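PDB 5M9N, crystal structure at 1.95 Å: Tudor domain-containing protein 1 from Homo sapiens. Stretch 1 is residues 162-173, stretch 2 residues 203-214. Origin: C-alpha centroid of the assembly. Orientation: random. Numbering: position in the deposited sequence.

Stretch 1 162-173: PEAICLMKKLVQ
Stretch 2 (203-214) SVSKVLLDAGFA

Helix 162-172 and helix 204-210 run roughly antiparallel, with 142° between their N-to-C directions and axes 10.6 Å apart at closest approach. Register is fixed by CA-CA distances of 7.0 Å for Leu171-Val204 and 5.8 Å for Ala164-Phe213. No hydrogen bond crosses the contact, so apolar shape carries it, burying 480 Å² over both sides.

The main knob is Leu167 (chi1 t, chi2 p). Its CD2 enters a hollow walled by Phe213 CE2 at 3.6 Å, Leu208 CD2 at 3.7 Å, Ala211 CB at 4.0 Å and Val207 CG1 at 4.3 Å. Leu208 (m, t) leaves its backbone sideways, yet its end swings inward, CD2 lying 3.9 Å from Ala164 O.

One turn on, Leu171 (m, t) places CD1 3.9 Å from Val207 CG1 and 4.1 Å from Val204 CG1; both valines are chi1 t. Val204 in turn fits among Leu171, Met168 (CG to Val204 CG1, 4.1 Å) and Val172 (CG1 to Val204 CG2, 3.9 Å). Met168 is extended, t throughout.

Beyond the second helix, Gly212 (phi/psi 102/-36) turns the chain, and Phe213 (-63/-28; chi1 m, chi2 -54°) points toward helix 162-172. Small Ala164 admits the ring: its CA sits 4.2 Å from the Phe213 centroid, 20° off the normal, a CH-pi contact, while Leu167 CD2 meets the edge. Glu163 CG approaches Phe213 CZ obliquely at 3.7 Å.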

# COMPACT_ATOMS: atom_id res chain seq x y z
N PRO A 162 6.09 17.23 9.79
CA PRO A 162 4.74 16.69 10.04
C PRO A 162 3.62 17.64 9.68
O PRO A 162 2.50 17.19 9.44
CB PRO A 162 4.72 16.39 11.55
CG PRO A 162 5.90 17.12 12.12
CD PRO A 162 6.92 17.18 11.02
N GLU A 163 3.93 18.94 9.66
CA GLU A 163 3.02 19.91 9.14
C GLU A 163 2.80 19.86 7.63
O GLU A 163 1.69 20.14 7.17
CB GLU A 163 3.49 21.31 9.49
CG GLU A 163 2.46 22.34 9.11
CD GLU A 163 2.51 23.61 9.93
OE1 GLU A 163 3.58 23.86 10.53
OE2 GLU A 163 1.48 24.35 9.93
N ALA A 164 3.85 19.61 6.85
CA ALA A 164 3.69 19.45 5.41
C ALA A 164 2.85 18.21 5.14
O ALA A 164 1.94 18.22 4.33
CB ALA A 164 5.03 19.31 4.71
N ILE A 165 3.18 17.15 5.86
CA ILE A 165 2.47 15.87 5.78
C ILE A 165 0.97 15.98 6.17
O ILE A 165 0.12 15.39 5.51
CB ILE A 165 3.23 14.86 6.65
CG1 ILE A 165 4.61 14.57 6.02
CG2 ILE A 165 2.43 13.58 6.82
CD1 ILE A 165 5.65 14.13 7.05
N CYS A 166 0.70 16.72 7.23
CA CYS A 166 -0.65 17.07 7.66
C CYS A 166 -1.44 17.73 6.54
O CYS A 166 -2.54 17.33 6.24
CB CYS A 166 -0.57 18.02 8.84
SG CYS A 166 -2.16 18.35 9.59
N LEU A 167 -0.84 18.74 5.94
CA LEU A 167 -1.43 19.44 4.84
C LEU A 167 -1.71 18.54 3.66
O LEU A 167 -2.79 18.62 3.09
CB LEU A 167 -0.52 20.58 4.39
CG LEU A 167 -1.03 21.34 3.16
CD1 LEU A 167 -2.38 22.02 3.42
CD2 LEU A 167 -0.01 22.35 2.70
N MET A 168 -0.74 17.72 3.26
CA MET A 168 -0.97 16.73 2.21
C MET A 168 -2.16 15.82 2.53
O MET A 168 -2.99 15.55 1.64
CB MET A 168 0.28 15.87 1.95
CG MET A 168 0.08 14.87 0.83
SD MET A 168 1.56 13.89 0.43
CE MET A 168 0.86 12.67 -0.69
N LYS A 169 -2.22 15.32 3.77
CA LYS A 169 -3.30 14.46 4.23
C LYS A 169 -4.66 15.15 4.08
O LYS A 169 -5.64 14.50 3.69
CB LYS A 169 -3.10 14.05 5.70
CG LYS A 169 -2.00 13.05 5.95
CD LYS A 169 -1.58 13.15 7.41
CE LYS A 169 -0.58 12.08 7.81
NZ LYS A 169 -1.16 10.74 7.59
N LYS A 170 -4.68 16.44 4.39
CA LYS A 170 -5.88 17.30 4.33
C LYS A 170 -6.31 17.50 2.87
O LYS A 170 -7.49 17.47 2.58
CB LYS A 170 -5.53 18.65 4.99
CG LYS A 170 -6.64 19.70 5.14
CD LYS A 170 -6.10 20.89 5.97
CE LYS A 170 -7.18 21.78 6.61
NZ LYS A 170 -7.78 22.81 5.71
N LEU A 171 -5.37 17.68 1.95
CA LEU A 171 -5.75 17.83 0.54
C LEU A 171 -6.36 16.57 -0.10
O LEU A 171 -7.06 16.68 -1.08
CB LEU A 171 -4.57 18.33 -0.29
CG LEU A 171 -3.95 19.66 0.13
CD1 LEU A 171 -2.48 19.73 -0.26
CD2 LEU A 171 -4.73 20.86 -0.41
N VAL A 172 -6.05 15.38 0.40
CA VAL A 172 -6.44 14.13 -0.26
C VAL A 172 -7.38 13.24 0.54
O VAL A 172 -7.84 12.23 0.02
CB VAL A 172 -5.21 13.26 -0.68
CG1 VAL A 172 -4.30 14.07 -1.60
CG2 VAL A 172 -4.44 12.73 0.52
N GLN A 173 -7.65 13.60 1.79
CA GLN A 173 -8.50 12.78 2.67
C GLN A 173 -9.92 12.62 2.15
O GLN A 173 -10.47 13.58 1.63
CB GLN A 173 -8.61 13.39 4.06
CG GLN A 173 -7.77 12.64 5.06
CD GLN A 173 -7.84 13.27 6.43
OE1 GLN A 173 -8.89 13.80 6.81
NE2 GLN A 173 -6.72 13.21 7.18
N SER A 203 -3.26 20.83 -7.90
CA SER A 203 -2.16 19.87 -7.86
C SER A 203 -1.71 19.84 -6.44
O SER A 203 -1.58 20.90 -5.82
CB SER A 203 -1.01 20.36 -8.74
OG SER A 203 0.09 19.47 -8.80
N VAL A 204 -1.48 18.64 -5.89
CA VAL A 204 -1.02 18.55 -4.54
C VAL A 204 0.38 19.17 -4.48
O VAL A 204 0.66 19.87 -3.55
CB VAL A 204 -1.07 17.09 -3.98
CG1 VAL A 204 -0.46 17.00 -2.59
CG2 VAL A 204 -2.52 16.61 -3.94
N SER A 205 1.22 18.89 -5.49
CA SER A 205 2.56 19.48 -5.62
C SER A 205 2.51 21.02 -5.51
O SER A 205 3.22 21.59 -4.72
CB SER A 205 3.21 19.08 -6.96
OG SER A 205 3.51 17.67 -7.04
N LYS A 206 1.65 21.65 -6.30
CA LYS A 206 1.56 23.15 -6.38
C LYS A 206 1.18 23.78 -5.03
O LYS A 206 1.79 24.76 -4.62
CB LYS A 206 0.57 23.62 -7.50
CG LYS A 206 0.43 25.16 -7.68
CD LYS A 206 1.78 25.90 -7.72
CE LYS A 206 1.75 27.28 -8.40
NZ LYS A 206 0.50 28.07 -8.15
N VAL A 207 0.23 23.18 -4.33
CA VAL A 207 -0.19 23.70 -3.03
C VAL A 207 0.97 23.64 -2.01
O VAL A 207 1.17 24.58 -1.25
CB VAL A 207 -1.40 22.94 -2.46
CG1 VAL A 207 -1.73 23.44 -1.05
CG2 VAL A 207 -2.62 23.07 -3.36
N LEU A 208 1.71 22.54 -1.99
CA LEU A 208 2.87 22.41 -1.11
C LEU A 208 4.01 23.42 -1.42
O LEU A 208 4.65 23.94 -0.49
CB LEU A 208 3.43 20.97 -1.13
CG LEU A 208 2.54 19.87 -0.54
CD1 LEU A 208 3.17 18.51 -0.79
CD2 LEU A 208 2.34 20.07 0.97
N LEU A 209 4.27 23.66 -2.70
CA LEU A 209 5.14 24.74 -3.17
C LEU A 209 4.61 26.11 -2.75
O LEU A 209 5.36 26.91 -2.19
CB LEU A 209 5.30 24.69 -4.69
CG LEU A 209 6.09 23.47 -5.21
CD1 LEU A 209 5.68 23.04 -6.61
CD2 LEU A 209 7.58 23.75 -5.17
N ASP A 210 3.32 26.37 -2.96
CA ASP A 210 2.73 27.67 -2.58
C ASP A 210 2.75 27.91 -1.08
O ASP A 210 2.93 29.04 -0.65
CB ASP A 210 1.30 27.81 -3.12
CG ASP A 210 1.25 27.95 -4.63
OD1 ASP A 210 2.30 28.09 -5.29
OD2 ASP A 210 0.15 27.94 -5.19
N ALA A 211 2.61 26.85 -0.29
CA ALA A 211 2.58 26.97 1.18
C ALA A 211 3.96 27.05 1.85
O ALA A 211 4.03 27.15 3.08
CB ALA A 211 1.80 25.82 1.78
N GLY A 212 5.04 26.99 1.07
CA GLY A 212 6.39 27.06 1.63
C GLY A 212 7.07 25.71 1.73
O GLY A 212 8.26 25.62 1.49
N PHE A 213 6.30 24.67 2.04
CA PHE A 213 6.83 23.39 2.50
C PHE A 213 7.71 22.70 1.46
O PHE A 213 8.65 21.98 1.81
CB PHE A 213 5.71 22.44 2.95
CG PHE A 213 4.79 23.02 4.01
CD1 PHE A 213 5.31 23.54 5.20
CD2 PHE A 213 3.42 23.07 3.81
CE1 PHE A 213 4.46 24.08 6.16
CE2 PHE A 213 2.58 23.62 4.77
CZ PHE A 213 3.10 24.12 5.95
N ALA A 214 7.43 22.95 0.18
CA ALA A 214 8.18 22.33 -0.89
C ALA A 214 8.90 23.34 -1.73
O ALA A 214 8.52 24.48 -1.77
CB ALA A 214 7.23 21.54 -1.77